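Local coordinates for protein beta-L-arabinobiosidase (Bacteroides thetaiotaomicron, PDB 5MQR) that probably hydrolyses glycosidic linkages in complex plant pectin as a multidomain glycosidase of a gut bacterium, at residues L477-I489 with C499-R511. Numbering follows the deposited sequence.
Sequences LSAGQNDKGILQI and CSRLELTPDGIFR
Q488 and E503 are paired across the hairpin as a non-hydrogen-bonded antiparallel pair, their side chains lying side by side on one face, amide and carboxylate planes 10° apart. Q488 NE2 donates to E503 OE2 at 2.8 Å, yet the N-H...O angle of 138° and an approach from the anti side, tilted from the carboxylate plane, mark the bond as bent. The other oxygen is held from within 499-511: R511 grips E503 side-on, with OE1 in the guanidinium plane, 2.7 Å from both NE and NH2; with Q488 on OE2, both oxygens are engaged, which limits rotation of the carboxylate. With an alanine in place of E503, R511 would probably lose its salt-bridge mate and Q488 NE2 its acceptor. Diagonally across the hairpin, Q488 OE1 lies 3.6 Å above one face of the roughly parallel R501 guanidinium, toward its rim; R501 NE pairs with D490, and Q488 OE1 accepts a hydrogen bond from R570 NH2. I486 reaches the same carboxylate: with CG1 anti to the backbone N (chi1 -172°), its CD1 comes 3.8 Å from E503 CD.

The reverse face is apolar. L504 CD1 meets L487 CD2 at 4.0 Å from alongside and L477 CD2 tip to tip at 4.1 Å; L477 belongs to strand 470-479 of a second sheet. Paired backbone bonds at L487-L504 and I489-L502 define an antiparallel beta hairpin, one face carrying the Q488, E503 and R501 polar groups, the other its leucines, packed against strand 470-479 as in a beta-sandwich, here within the CBM-like domain.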
loop_
_atom_site.group_PDB
_atom_site.type_symbol
_atom_site.label_atom_id
_atom_site.label_comp_id
_atom_site.label_asym_id
_atom_site.label_seq_id
_atom_site.Cartn_x
_atom_site.Cartn_y
_atom_site.Cartn_z
ATOM N N LEU A 477 26.992 -1.310 14.880
ATOM C CA LEU A 477 27.494 -2.621 14.481
ATOM C C LEU A 477 28.499 -3.081 15.505
ATOM O O LEU A 477 29.414 -2.330 15.875
ATOM C CB LEU A 477 28.207 -2.502 13.135
ATOM C CG LEU A 477 28.915 -3.701 12.516
ATOM C CD1 LEU A 477 27.961 -4.844 12.210
ATOM C CD2 LEU A 477 29.588 -3.219 11.240
ATOM N N SER A 478 28.356 -4.322 15.937
ATOM C CA SER A 478 29.337 -4.969 16.811
ATOM C C SER A 478 29.554 -6.386 16.339
ATOM O O SER A 478 28.599 -7.066 15.984
ATOM C CB SER A 478 28.823 -4.997 18.239
ATOM O OG SER A 478 29.883 -5.287 19.136
ATOM N N ALA A 479 30.802 -6.825 16.346
ATOM C CA ALA A 479 31.167 -8.195 15.999
ATOM C C ALA A 479 31.697 -8.921 17.233
ATOM O O ALA A 479 32.514 -8.380 17.972
ATOM C CB ALA A 479 32.235 -8.173 14.915
ATOM N N GLY A 480 31.276 -10.162 17.441
ATOM C CA GLY A 480 31.765 -10.954 18.574
ATOM C C GLY A 480 33.175 -11.525 18.440
ATOM O O GLY A 480 33.619 -12.272 19.313
ATOM N N GLN A 481 33.862 -11.205 17.342
ATOM C CA GLN A 481 35.173 -11.749 17.007
ATOM C C GLN A 481 35.702 -10.947 15.828
ATOM O O GLN A 481 34.923 -10.275 15.150
ATOM C CB GLN A 481 35.077 -13.235 16.634
ATOM C CG GLN A 481 34.291 -13.541 15.348
ATOM C CD GLN A 481 32.837 -13.129 15.426
ATOM O OE1 GLN A 481 32.112 -13.575 16.310
ATOM N NE2 GLN A 481 32.403 -12.282 14.509
ATOM N N ASN A 482 37.007 -11.016 15.585
ATOM C CA ASN A 482 37.615 -10.438 14.379
ATOM C C ASN A 482 38.678 -11.347 13.695
ATOM O O ASN A 482 39.465 -10.887 12.852
ATOM C CB ASN A 482 38.214 -9.060 14.728
ATOM C CG ASN A 482 39.513 -9.151 15.538
ATOM O OD1 ASN A 482 39.874 -10.209 16.069
ATOM N ND2 ASN A 482 40.207 -8.026 15.645
ATOM N N ASP A 483 38.695 -12.628 14.044
ATOM C CA ASP A 483 39.683 -13.557 13.493
ATOM C C ASP A 483 39.030 -14.745 12.778
ATOM O O ASP A 483 39.714 -15.680 12.405
ATOM C CB ASP A 483 40.619 -14.030 14.614
ATOM C CG ASP A 483 39.887 -14.764 15.735
ATOM O OD1 ASP A 483 38.645 -14.869 15.724
ATOM O OD2 ASP A 483 40.570 -15.228 16.662
ATOM N N LYS A 484 37.709 -14.693 12.596
ATOM C CA LYS A 484 36.946 -15.748 11.931
ATOM C C LYS A 484 35.588 -15.184 11.470
ATOM O O LYS A 484 35.160 -14.116 11.926
ATOM C CB LYS A 484 36.719 -16.932 12.870
ATOM C CG LYS A 484 35.867 -16.604 14.088
ATOM C CD LYS A 484 35.620 -17.819 14.970
ATOM C CE LYS A 484 36.813 -18.155 15.867
ATOM N NZ LYS A 484 36.980 -17.153 16.952
ATOM N N GLY A 485 34.914 -15.921 10.594
ATOM C CA GLY A 485 33.614 -15.521 10.087
ATOM C C GLY A 485 33.681 -14.407 9.050
ATOM O O GLY A 485 34.737 -13.809 8.791
ATOM N N ILE A 486 32.525 -14.117 8.479
ATOM C CA ILE A 486 32.389 -13.018 7.543
ATOM C C ILE A 486 30.999 -12.404 7.700
ATOM O O ILE A 486 30.035 -13.118 7.954
ATOM C CB ILE A 486 32.682 -13.492 6.096
ATOM C CG1 ILE A 486 32.746 -12.300 5.122
ATOM C CG2 ILE A 486 31.625 -14.476 5.623
ATOM C CD1 ILE A 486 33.310 -12.643 3.740
ATOM N N LEU A 487 30.913 -11.075 7.597
ATOM C CA LEU A 487 29.622 -10.391 7.464
ATOM C C LEU A 487 29.639 -9.554 6.203
ATOM O O LEU A 487 30.496 -8.687 6.054
ATOM C CB LEU A 487 29.340 -9.494 8.663
ATOM C CG LEU A 487 27.985 -8.787 8.629
ATOM C CD1 LEU A 487 26.827 -9.760 8.809
ATOM C CD2 LEU A 487 27.965 -7.729 9.700
ATOM N N GLN A 488 28.713 -9.830 5.285
ATOM C CA GLN A 488 28.550 -8.981 4.097
ATOM C C GLN A 488 27.334 -8.089 4.254
ATOM O O GLN A 488 26.290 -8.567 4.677
ATOM C CB GLN A 488 28.405 -9.827 2.853
ATOM C CG GLN A 488 29.634 -10.674 2.598
ATOM C CD GLN A 488 29.645 -11.241 1.206
ATOM O OE1 GLN A 488 28.585 -11.546 0.635
ATOM N NE2 GLN A 488 30.842 -11.365 0.633
ATOM N N ILE A 489 27.492 -6.810 3.908
ATOM C CA ILE A 489 26.414 -5.831 3.925
ATOM C C ILE A 489 26.222 -5.293 2.493
ATOM O O ILE A 489 27.102 -4.616 1.953
ATOM C CB ILE A 489 26.703 -4.678 4.919
ATOM C CG1 ILE A 489 26.923 -5.224 6.321
ATOM C CG2 ILE A 489 25.521 -3.714 4.981
ATOM C CD1 ILE A 489 27.434 -4.192 7.294
ATOM N N CYS A 499 24.678 -2.759 -5.624
ATOM C CA CYS A 499 25.505 -1.661 -6.103
ATOM C C CYS A 499 26.810 -1.494 -5.319
ATOM O O CYS A 499 27.814 -0.980 -5.834
ATOM C CB CYS A 499 24.690 -0.359 -6.114
ATOM S SG CYS A 499 24.122 0.181 -4.508
ATOM N N SER A 500 26.799 -1.927 -4.071
ATOM C CA SER A 500 28.002 -1.908 -3.258
ATOM C C SER A 500 27.912 -2.977 -2.201
ATOM O O SER A 500 26.838 -3.510 -1.943
ATOM C CB SER A 500 28.185 -0.533 -2.594
ATOM O OG SER A 500 29.536 -0.361 -2.202
ATOM N N ARG A 501 29.055 -3.279 -1.595
ATOM C CA ARG A 501 29.147 -4.261 -0.526
ATOM C C ARG A 501 30.195 -3.820 0.493
ATOM O O ARG A 501 31.271 -3.382 0.108
ATOM C CB ARG A 501 29.508 -5.633 -1.084
ATOM C CG ARG A 501 29.988 -6.646 -0.048
ATOM C CD ARG A 501 30.222 -8.011 -0.670
ATOM N NE ARG A 501 28.972 -8.502 -1.253
ATOM C CZ ARG A 501 28.852 -9.282 -2.328
ATOM N NH1 ARG A 501 29.924 -9.744 -2.976
ATOM N NH2 ARG A 501 27.633 -9.615 -2.754
ATOM N N LEU A 502 29.860 -3.950 1.779
ATOM C CA LEU A 502 30.811 -3.790 2.883
ATOM C C LEU A 502 30.989 -5.166 3.515
ATOM O O LEU A 502 30.059 -5.975 3.476
ATOM C CB LEU A 502 30.317 -2.771 3.918
ATOM C CG LEU A 502 29.689 -1.479 3.357
ATOM C CD1 LEU A 502 29.070 -0.638 4.468
ATOM C CD2 LEU A 502 30.676 -0.678 2.518
ATOM N N GLU A 503 32.170 -5.420 4.075
ATOM C CA GLU A 503 32.539 -6.746 4.593
ATOM C C GLU A 503 33.309 -6.630 5.886
ATOM O O GLU A 503 34.233 -5.838 5.942
ATOM C CB GLU A 503 33.460 -7.485 3.604
ATOM C CG GLU A 503 32.851 -8.686 2.925
ATOM C CD GLU A 503 33.755 -9.315 1.860
ATOM O OE1 GLU A 503 34.989 -9.212 1.992
ATOM O OE2 GLU A 503 33.218 -9.924 0.890
ATOM N N LEU A 504 32.946 -7.416 6.897
ATOM C CA LEU A 504 33.843 -7.662 8.010
ATOM C C LEU A 504 34.521 -8.981 7.689
ATOM O O LEU A 504 33.852 -9.974 7.538
ATOM C CB LEU A 504 33.077 -7.740 9.328
ATOM C CG LEU A 504 32.441 -6.444 9.840
ATOM C CD1 LEU A 504 31.585 -6.755 11.048
ATOM C CD2 LEU A 504 33.458 -5.375 10.191
ATOM N N THR A 505 35.831 -8.983 7.536
ATOM C CA THR A 505 36.583 -10.160 7.074
ATOM C C THR A 505 37.132 -10.969 8.247
ATOM O O THR A 505 37.285 -10.441 9.367
ATOM C CB THR A 505 37.804 -9.766 6.194
ATOM O OG1 THR A 505 38.781 -9.068 6.982
ATOM C CG2 THR A 505 37.379 -8.872 5.034
ATOM N N PRO A 506 37.459 -12.249 7.994
ATOM C CA PRO A 506 38.068 -13.068 9.055
ATOM C C PRO A 506 39.504 -12.713 9.412
ATOM O O PRO A 506 40.011 -13.284 10.354
ATOM C CB PRO A 506 37.968 -14.498 8.505
ATOM C CG PRO A 506 37.817 -14.357 7.032
ATOM C CD PRO A 506 37.151 -13.040 6.778
ATOM N N ASP A 507 40.157 -11.801 8.687
ATOM C CA ASP A 507 41.444 -11.211 9.146
ATOM C C ASP A 507 41.332 -9.798 9.749
ATOM O O ASP A 507 42.312 -9.064 9.807
ATOM C CB ASP A 507 42.554 -11.294 8.067
ATOM C CG ASP A 507 42.139 -10.752 6.708
ATOM O OD1 ASP A 507 41.151 -9.985 6.571
ATOM O OD2 ASP A 507 42.826 -11.114 5.736
ATOM N N GLY A 508 40.144 -9.442 10.232
ATOM C CA GLY A 508 39.970 -8.253 11.044
ATOM C C GLY A 508 39.857 -6.948 10.274
ATOM O O GLY A 508 40.127 -5.889 10.836
ATOM N N ILE A 509 39.452 -7.009 9.007
ATOM C CA ILE A 509 39.383 -5.815 8.168
ATOM C C ILE A 509 37.908 -5.481 7.855
ATOM O O ILE A 509 37.100 -6.363 7.584
ATOM C CB ILE A 509 40.224 -5.986 6.880
ATOM C CG1 ILE A 509 41.710 -6.155 7.225
ATOM C CG2 ILE A 509 40.055 -4.786 5.956
ATOM C CD1 ILE A 509 42.580 -6.633 6.070
ATOM N N PHE A 510 37.563 -4.199 7.932
ATOM C CA PHE A 510 36.273 -3.703 7.476
ATOM C C PHE A 510 36.579 -3.097 6.124
ATOM O O PHE A 510 37.363 -2.142 6.037
ATOM C CB PHE A 510 35.738 -2.668 8.479
ATOM C CG PHE A 510 34.347 -2.151 8.189
ATOM C CD1 PHE A 510 33.341 -2.970 7.683
ATOM C CD2 PHE A 510 34.037 -0.822 8.468
ATOM C CE1 PHE A 510 32.058 -2.466 7.446
ATOM C CE2 PHE A 510 32.763 -0.311 8.215
ATOM C CZ PHE A 510 31.767 -1.142 7.716
ATOM N N ARG A 511 36.034 -3.678 5.059
ATOM C CA ARG A 511 36.388 -3.246 3.696
ATOM C C ARG A 511 35.191 -3.081 2.783
ATOM O O ARG A 511 34.115 -3.623 3.047
ATOM C CB ARG A 511 37.371 -4.222 3.066
ATOM C CG ARG A 511 36.822 -5.631 2.851
ATOM C CD ARG A 511 37.878 -6.564 2.233
ATOM N NE ARG A 511 37.269 -7.813 1.738
ATOM C CZ ARG A 511 37.871 -8.714 0.957
ATOM N NH1 ARG A 511 39.135 -8.547 0.544
ATOM N NH2 ARG A 511 37.202 -9.800 0.588
#